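Local coordinates for uncharacterized lipoprotein GfcB (PDB 2IN5), which is of unknown function but, as a membrane lipoprotein of the group 4 capsule protein family, may take part in capsule polysaccharide production or export, at residues A[46-50]-A[60-64]; A[37-43]-A[189-195]; A[65-69]-A[79-83]. The contacts are given in a common frame with arbitrary orientation. Residue numbers count along the deposited sequence, not the author numbering.

Contact 1: A[46-50]-A[60-64]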
# COMPACT_ATOMS: atom_id res chain seq x y z
N ARG A 46 21.43 -8.26 -10.50
CA ARG A 46 20.99 -7.57 -9.30
C ARG A 46 20.34 -6.23 -9.61
O ARG A 46 20.88 -5.44 -10.38
CB ARG A 46 22.18 -7.35 -8.38
CG ARG A 46 21.92 -6.33 -7.30
CD ARG A 46 23.19 -5.57 -6.96
NE ARG A 46 24.13 -6.37 -6.19
CZ ARG A 46 25.23 -5.89 -5.63
NH1 ARG A 46 25.52 -4.60 -5.74
NH2 ARG A 46 26.03 -6.68 -4.93
N ILE A 47 19.17 -5.98 -9.02
CA ILE A 47 18.49 -4.71 -9.22
C ILE A 47 18.22 -4.08 -7.87
O ILE A 47 18.05 -4.78 -6.87
CB ILE A 47 17.15 -4.86 -9.97
CG1 ILE A 47 16.11 -5.52 -9.06
CG2 ILE A 47 17.33 -5.71 -11.22
CD1 ILE A 47 14.72 -5.45 -9.60
N PHE A 48 18.17 -2.75 -7.85
CA PHE A 48 17.92 -1.99 -6.64
C PHE A 48 16.43 -1.75 -6.45
O PHE A 48 15.75 -1.27 -7.35
CB PHE A 48 18.64 -0.65 -6.72
CG PHE A 48 18.79 0.04 -5.41
CD1 PHE A 48 19.58 -0.52 -4.41
CD2 PHE A 48 18.14 1.24 -5.16
CE1 PHE A 48 19.72 0.11 -3.17
CE2 PHE A 48 18.27 1.88 -3.93
CZ PHE A 48 19.06 1.31 -2.93
N VAL A 49 15.93 -2.09 -5.26
CA VAL A 49 14.51 -1.94 -4.92
C VAL A 49 14.39 -1.11 -3.63
O VAL A 49 15.24 -1.20 -2.76
CB VAL A 49 13.86 -3.33 -4.74
CG1 VAL A 49 12.42 -3.20 -4.33
CG2 VAL A 49 13.97 -4.13 -6.03
N VAL A 50 13.34 -0.31 -3.51
CA VAL A 50 13.16 0.52 -2.33
C VAL A 50 11.87 0.15 -1.59
O VAL A 50 10.93 -0.35 -2.20
CB VAL A 50 13.14 2.02 -2.74
CG1 VAL A 50 11.98 2.29 -3.67
CG2 VAL A 50 13.06 2.91 -1.53
N LYS A 60 6.02 -3.52 1.28
CA LYS A 60 5.90 -3.44 -0.18
C LYS A 60 7.08 -2.71 -0.81
O LYS A 60 7.20 -1.50 -0.66
CB LYS A 60 4.60 -2.74 -0.58
CG LYS A 60 3.36 -3.59 -0.46
CD LYS A 60 2.84 -3.67 0.95
CE LYS A 60 1.55 -4.47 0.98
NZ LYS A 60 0.54 -3.91 0.04
N TRP A 61 7.92 -3.45 -1.52
CA TRP A 61 9.10 -2.91 -2.18
C TRP A 61 8.85 -2.58 -3.65
O TRP A 61 8.25 -3.36 -4.38
CB TRP A 61 10.26 -3.90 -2.07
CG TRP A 61 10.46 -4.43 -0.68
CD1 TRP A 61 9.69 -5.37 -0.06
CD2 TRP A 61 11.47 -4.05 0.25
NE1 TRP A 61 10.17 -5.60 1.21
CE2 TRP A 61 11.26 -4.81 1.43
CE3 TRP A 61 12.54 -3.14 0.22
CZ2 TRP A 61 12.08 -4.68 2.56
CZ3 TRP A 61 13.35 -3.02 1.34
CH2 TRP A 61 13.12 -3.79 2.50
N LEU A 62 9.32 -1.41 -4.08
CA LEU A 62 9.12 -0.95 -5.44
C LEU A 62 10.40 -0.83 -6.24
O LEU A 62 11.39 -0.28 -5.76
CB LEU A 62 8.43 0.41 -5.41
CG LEU A 62 7.05 0.40 -4.77
CD1 LEU A 62 6.61 1.82 -4.49
CD2 LEU A 62 6.07 -0.32 -5.68
N SER A 63 10.39 -1.31 -7.48
CA SER A 63 11.58 -1.21 -8.33
C SER A 63 11.49 0.05 -9.20
O SER A 63 10.58 0.86 -9.04
CB SER A 63 11.70 -2.44 -9.22
OG SER A 63 10.73 -2.40 -10.24
N GLN A 64 12.45 0.20 -10.12
CA GLN A 64 12.46 1.36 -11.01
C GLN A 64 11.36 1.23 -12.08
O GLN A 64 10.77 2.23 -12.48
CB GLN A 64 13.82 1.50 -11.69
CG GLN A 64 14.00 2.81 -12.45
CD GLN A 64 15.28 2.85 -13.26
OE1 GLN A 64 16.37 2.61 -12.74
NE2 GLN A 64 15.16 3.17 -14.55

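Contact 2: A[37-43]-A[189-195]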
# COMPACT_ATOMS: atom_id res chain seq x y z
N MSE A 37 16.80 -2.70 -0.85
CA MSE A 37 17.16 -4.10 -1.04
C MSE A 37 17.76 -4.40 -2.43
O MSE A 37 17.51 -3.69 -3.41
CB MSE A 37 15.88 -4.91 -0.84
CG MSE A 37 15.96 -6.38 -1.18
SE MSE A 37 14.39 -6.94 -2.18
CE MSE A 37 13.05 -6.66 -0.82
N TYR A 38 18.57 -5.46 -2.51
CA TYR A 38 19.15 -5.89 -3.77
C TYR A 38 18.37 -7.14 -4.15
O TYR A 38 18.35 -8.11 -3.39
CB TYR A 38 20.63 -6.24 -3.63
CG TYR A 38 21.55 -5.05 -3.75
CD1 TYR A 38 22.68 -4.92 -2.93
CD2 TYR A 38 21.26 -4.01 -4.64
CE1 TYR A 38 23.49 -3.78 -3.00
CE2 TYR A 38 22.07 -2.88 -4.71
CZ TYR A 38 23.18 -2.77 -3.89
OH TYR A 38 23.95 -1.64 -3.94
N LEU A 39 17.70 -7.10 -5.29
CA LEU A 39 16.91 -8.23 -5.75
C LEU A 39 17.61 -8.98 -6.88
O LEU A 39 18.20 -8.38 -7.76
CB LEU A 39 15.54 -7.76 -6.25
CG LEU A 39 14.71 -8.81 -6.99
CD1 LEU A 39 14.43 -9.98 -6.05
CD2 LEU A 39 13.40 -8.21 -7.50
N ARG A 40 17.53 -10.30 -6.84
CA ARG A 40 18.13 -11.12 -7.88
C ARG A 40 17.12 -12.21 -8.25
O ARG A 40 16.74 -13.02 -7.41
CB ARG A 40 19.44 -11.73 -7.38
CG ARG A 40 20.10 -12.69 -8.37
CD ARG A 40 21.42 -12.14 -8.88
NE ARG A 40 22.34 -11.86 -7.79
CZ ARG A 40 23.54 -11.30 -7.96
NH1 ARG A 40 23.95 -10.96 -9.17
NH2 ARG A 40 24.32 -11.07 -6.91
N LEU A 41 16.68 -12.21 -9.50
CA LEU A 41 15.73 -13.21 -9.96
C LEU A 41 16.39 -14.16 -10.95
O LEU A 41 17.09 -13.72 -11.86
CB LEU A 41 14.53 -12.56 -10.63
CG LEU A 41 13.67 -11.72 -9.69
CD1 LEU A 41 12.65 -10.94 -10.49
CD2 LEU A 41 12.98 -12.63 -8.68
N ASN A 42 16.16 -15.45 -10.75
CA ASN A 42 16.72 -16.48 -11.61
C ASN A 42 18.21 -16.33 -11.80
O ASN A 42 18.71 -16.42 -12.92
CB ASN A 42 16.05 -16.45 -12.99
CG ASN A 42 14.59 -16.79 -12.94
OD1 ASN A 42 14.21 -17.91 -12.59
ND2 ASN A 42 13.75 -15.83 -13.28
N GLU A 43 18.93 -16.09 -10.71
CA GLU A 43 20.38 -15.94 -10.79
C GLU A 43 20.70 -14.86 -11.83
O GLU A 43 21.81 -14.82 -12.38
CB GLU A 43 21.03 -17.26 -11.23
CG GLU A 43 20.59 -18.51 -10.46
CD GLU A 43 21.36 -18.73 -9.16
OE1 GLU A 43 21.10 -19.75 -8.48
OE2 GLU A 43 22.22 -17.88 -8.82
N PRO A 189 14.28 -19.13 -8.53
CA PRO A 189 15.06 -18.67 -7.38
C PRO A 189 15.09 -17.16 -7.21
O PRO A 189 15.24 -16.41 -8.18
CB PRO A 189 16.43 -19.29 -7.62
CG PRO A 189 16.52 -19.33 -9.11
CD PRO A 189 15.15 -19.78 -9.52
N VAL A 190 14.94 -16.74 -5.96
CA VAL A 190 14.92 -15.34 -5.61
C VAL A 190 15.96 -15.08 -4.54
O VAL A 190 16.06 -15.83 -3.56
CB VAL A 190 13.52 -14.95 -5.07
CG1 VAL A 190 13.50 -13.48 -4.69
CG2 VAL A 190 12.47 -15.25 -6.12
N GLU A 191 16.75 -14.03 -4.73
CA GLU A 191 17.79 -13.65 -3.76
C GLU A 191 17.53 -12.22 -3.33
O GLU A 191 17.33 -11.34 -4.17
CB GLU A 191 19.18 -13.74 -4.40
CG GLU A 191 19.62 -15.14 -4.80
CD GLU A 191 21.01 -15.15 -5.41
OE1 GLU A 191 21.95 -14.62 -4.77
OE2 GLU A 191 21.17 -15.68 -6.54
N MSE A 192 17.53 -11.99 -2.03
CA MSE A 192 17.30 -10.65 -1.51
C MSE A 192 18.29 -10.27 -0.42
O MSE A 192 18.56 -11.06 0.49
CB MSE A 192 15.88 -10.54 -0.95
CG MSE A 192 14.81 -10.86 -1.97
SE MSE A 192 13.04 -10.47 -1.31
CE MSE A 192 12.76 -12.15 -0.41
N THR A 193 18.84 -9.07 -0.53
CA THR A 193 19.80 -8.57 0.45
C THR A 193 19.26 -7.23 0.95
O THR A 193 19.08 -6.29 0.17
CB THR A 193 21.21 -8.38 -0.17
OG1 THR A 193 21.71 -9.65 -0.61
CG2 THR A 193 22.18 -7.83 0.87
N PHE A 194 18.98 -7.16 2.24
CA PHE A 194 18.44 -5.95 2.84
C PHE A 194 19.55 -5.08 3.36
O PHE A 194 20.21 -5.43 4.34
CB PHE A 194 17.45 -6.34 3.93
CG PHE A 194 16.42 -7.30 3.46
CD1 PHE A 194 16.74 -8.65 3.31
CD2 PHE A 194 15.17 -6.87 3.08
CE1 PHE A 194 15.82 -9.54 2.78
CE2 PHE A 194 14.23 -7.75 2.55
CZ PHE A 194 14.56 -9.09 2.39
N LEU A 195 19.75 -3.95 2.70
CA LEU A 195 20.82 -3.02 3.00
C LEU A 195 20.73 -2.19 4.26
O LEU A 195 21.73 -2.03 4.96
CB LEU A 195 21.04 -2.07 1.82
CG LEU A 195 21.50 -2.63 0.47
CD1 LEU A 195 22.73 -3.53 0.64
CD2 LEU A 195 20.38 -3.41 -0.15
O HOH W 1 20.91 -10.18 -3.77
O HOH W 2 18.36 -15.21 -8.11

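Contact 3: A[65-69]-A[79-83]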
# COMPACT_ATOMS: atom_id res chain seq x y z
N ASP A 65 11.11 0.00 -12.52
CA ASP A 65 10.10 -0.32 -13.52
C ASP A 65 8.72 -0.37 -12.86
O ASP A 65 7.73 -0.76 -13.48
CB ASP A 65 10.42 -1.66 -14.19
CG ASP A 65 9.39 -2.07 -15.25
OD1 ASP A 65 8.91 -1.18 -15.98
OD2 ASP A 65 9.09 -3.28 -15.36
N ASN A 66 8.68 0.01 -11.59
CA ASN A 66 7.45 0.01 -10.80
C ASN A 66 6.82 -1.38 -10.62
O ASN A 66 5.59 -1.53 -10.64
CB ASN A 66 6.45 0.99 -11.42
CG ASN A 66 5.33 1.35 -10.45
OD1 ASN A 66 5.55 1.46 -9.24
ND2 ASN A 66 4.13 1.55 -10.99
N ALA A 67 7.67 -2.39 -10.47
CA ALA A 67 7.21 -3.74 -10.22
C ALA A 67 7.20 -3.79 -8.70
O ALA A 67 7.94 -3.04 -8.06
CB ALA A 67 8.19 -4.75 -10.78
N MSE A 68 6.38 -4.65 -8.11
CA MSE A 68 6.30 -4.71 -6.65
C MSE A 68 6.60 -6.06 -6.04
O MSE A 68 6.30 -7.10 -6.62
CB MSE A 68 4.92 -4.24 -6.19
CG MSE A 68 4.68 -4.41 -4.70
SE MSE A 68 3.12 -3.44 -4.07
CE MSE A 68 1.77 -4.78 -4.44
N LEU A 69 7.22 -6.05 -4.87
CA LEU A 69 7.55 -7.27 -4.14
C LEU A 69 6.94 -7.15 -2.75
O LEU A 69 7.07 -6.11 -2.11
CB LEU A 69 9.06 -7.45 -4.01
CG LEU A 69 9.69 -8.37 -5.04
CD1 LEU A 69 9.88 -7.63 -6.34
CD2 LEU A 69 11.00 -8.89 -4.51
N THR A 79 4.16 -11.04 -5.46
CA THR A 79 4.86 -10.17 -6.41
C THR A 79 3.87 -9.64 -7.43
O THR A 79 2.83 -10.25 -7.68
CB THR A 79 6.01 -10.90 -7.17
OG1 THR A 79 5.49 -12.00 -7.92
CG2 THR A 79 7.07 -11.40 -6.19
N VAL A 80 4.19 -8.49 -8.01
CA VAL A 80 3.33 -7.85 -8.99
C VAL A 80 4.13 -7.24 -10.14
O VAL A 80 5.17 -6.65 -9.91
CB VAL A 80 2.50 -6.73 -8.35
CG1 VAL A 80 1.59 -6.10 -9.38
CG2 VAL A 80 1.69 -7.28 -7.18
N LYS A 81 3.62 -7.40 -11.36
CA LYS A 81 4.24 -6.86 -12.58
C LYS A 81 5.58 -7.47 -12.97
O LYS A 81 6.47 -6.76 -13.43
CB LYS A 81 4.43 -5.35 -12.46
CG LYS A 81 3.16 -4.57 -12.18
CD LYS A 81 2.16 -4.67 -13.32
CE LYS A 81 0.87 -3.98 -12.93
NZ LYS A 81 1.16 -2.61 -12.43
N LEU A 82 5.72 -8.77 -12.79
CA LEU A 82 6.95 -9.45 -13.16
C LEU A 82 6.55 -10.49 -14.20
O LEU A 82 5.36 -10.75 -14.39
CB LEU A 82 7.56 -10.15 -11.95
CG LEU A 82 8.11 -9.37 -10.75
CD1 LEU A 82 8.58 -10.36 -9.70
CD2 LEU A 82 9.25 -8.45 -11.15
N ASN A 83 7.52 -11.09 -14.89
CA ASN A 83 7.19 -12.11 -15.88
C ASN A 83 6.29 -13.15 -15.23
O ASN A 83 5.22 -13.48 -15.74
CB ASN A 83 8.46 -12.78 -16.40
CG ASN A 83 9.07 -12.04 -17.57
OD1 ASN A 83 9.30 -10.83 -17.51
ND2 ASN A 83 9.36 -12.76 -18.65

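Contact 1: A[46-50]-A[60-64]
Val-50 and Leu-62 form an antiparallel hydrogen-bonded pair: Val-50 N donates to Leu-62 O at 3.0 Å, almost linearly, and Leu-62 N returns to Val-50 O at 2.7 Å. The same carbonyl, Val-50 O, also receives a CA-H...O contact from Trp-61 CA at 3.1 Å. The short strand axes cross at 133°; the backbones are still close at Val-49 and Ser-63 (CA to CA 4.6 Å) and diverge beyond, where Ile-47 CD1 lies 4.3 Å from Ser-63 CB. Ser-63 OG accepts from the backbone N of Ala-67. On the face of Val-49 and Trp-61, Val-49 CG1 presses against Trp-61 CB at 3.2 Å, while Trp-61 NE1 bonds to Thr-71. Across the sheet, Val-50 CG1 and Leu-62 CB touch at 4.4 Å; helix 8-18 packs on Leu-62, and Met-8 of the second subunit on Val-50. This is the open end of a beta hairpin, strands 47-55 and 58-62, within the large antiparallel sheet.

Contact 2: A[37-43]-A[189-195]
An antiparallel beta pairing joins strand 36-41, the first of the chain, to strand 189-194, the last, bringing together the two ends of the long antiparallel sheet's sequence. The strands run at 171°, and five backbone hydrogen bonds hold them: Tyr-38 N to Thr-193 O (2.9 Å), Thr-193 N to Tyr-38 O (3.1 Å), Arg-40 N to Glu-191 O and Glu-191 N to Arg-40 O (both 2.9 Å), and, past the last bridge, Asn-42 N to Pro-189 O (2.9 Å). Side chains alternate between two faces. One is apolar: Leu-39 CD1 meets Val-190 CG1 at 3.9 Å, Leu-41 CD2 meets Val-190 CG2 at 3.7 Å, and the selenomethionine Met-37 makes a Met-aromatic contact with Phe-194, its SE 5.4 Å from the ring centroid. Leu-69 of strand 68-72 covers Leu-39 and Met-192 here. The other face carries Tyr-38, Arg-40, Glu-191 and Thr-193; Arg-40 NE stays 4.1 Å from Glu-191 OE1, beyond a salt bridge, and Arg-46 makes a cation-pi contact with Tyr-38. Leu-195, just after the strand, places CD2 over the face of the Tyr-38 ring in a CH-pi contact, 4.2 Å from the ring centroid.

Contact 3: A[65-69]-A[79-83]
Met-68, a selenomethionine, and Val-80 bury the most surface here, followed by Ala-67. The first two form an antiparallel hydrogen-bonded pair: Met-68 N donates to Val-80 O at 3.0 Å, and Val-80 N to Met-68 O at 2.9 Å. Their side chains share one face of the sheet, where Met-68, t at chi1 and chi2 but bent at chi3 (p), brings CE within 3.7 Å of Val-80 CG2. Lys-60 and Leu-62 of the preceding strand also touch Met-68, as does Glu-55 of the second subunit, so this residue lies at the dimer contact. Ala-67 stands just ahead of the strand, its CB 3.9 Å from Leu-82 CD2 and 3.7 Å from Lys-81 O. Lys-81 has positive phi and psi (67/38), a break from strand geometry that directs the chain away after Val-80. On the opposite face from Met-68 and Val-80, Leu-69 and Thr-79 make a non-hydrogen-bonded pair, with Leu-69 CG 4.2 Å from Thr-79 CG2; Thr-79 OG1 bonds beyond the segments to the backbone N of Leu-86 and to Asn-85. Backbone pairing ends here, at the mouth of the hairpin of strands 68-72 and 75-80, the latter an outermost strand of the sheet within this chain.

Overall arrangement
The three contacts lie across one half of the same antiparallel sheet, in the order 75-80, 68-72, 58-62, 47-55, 36-41, 189-194. Contact 2 closes a long loop, inside which contacts 1 and 3 follow as successive hairpins. Centres of contacts 1 and 2 are about 10 Å apart, with Ile-47 O 2.8 Å from Leu-39 N and Val-49 O 2.9 Å from Met-37 N. Contacts 1 and 3, about 9 Å apart between centres, meet at Trp-61 N and Leu-69 O (2.9 Å). Contacts 2 and 3 lie about 13 Å apart between centres, yet Leu-39 CD2 packs on Leu-69 CD1 at 3.7 Å: the sheet curls so that nonadjacent strands meet over an apolar interior.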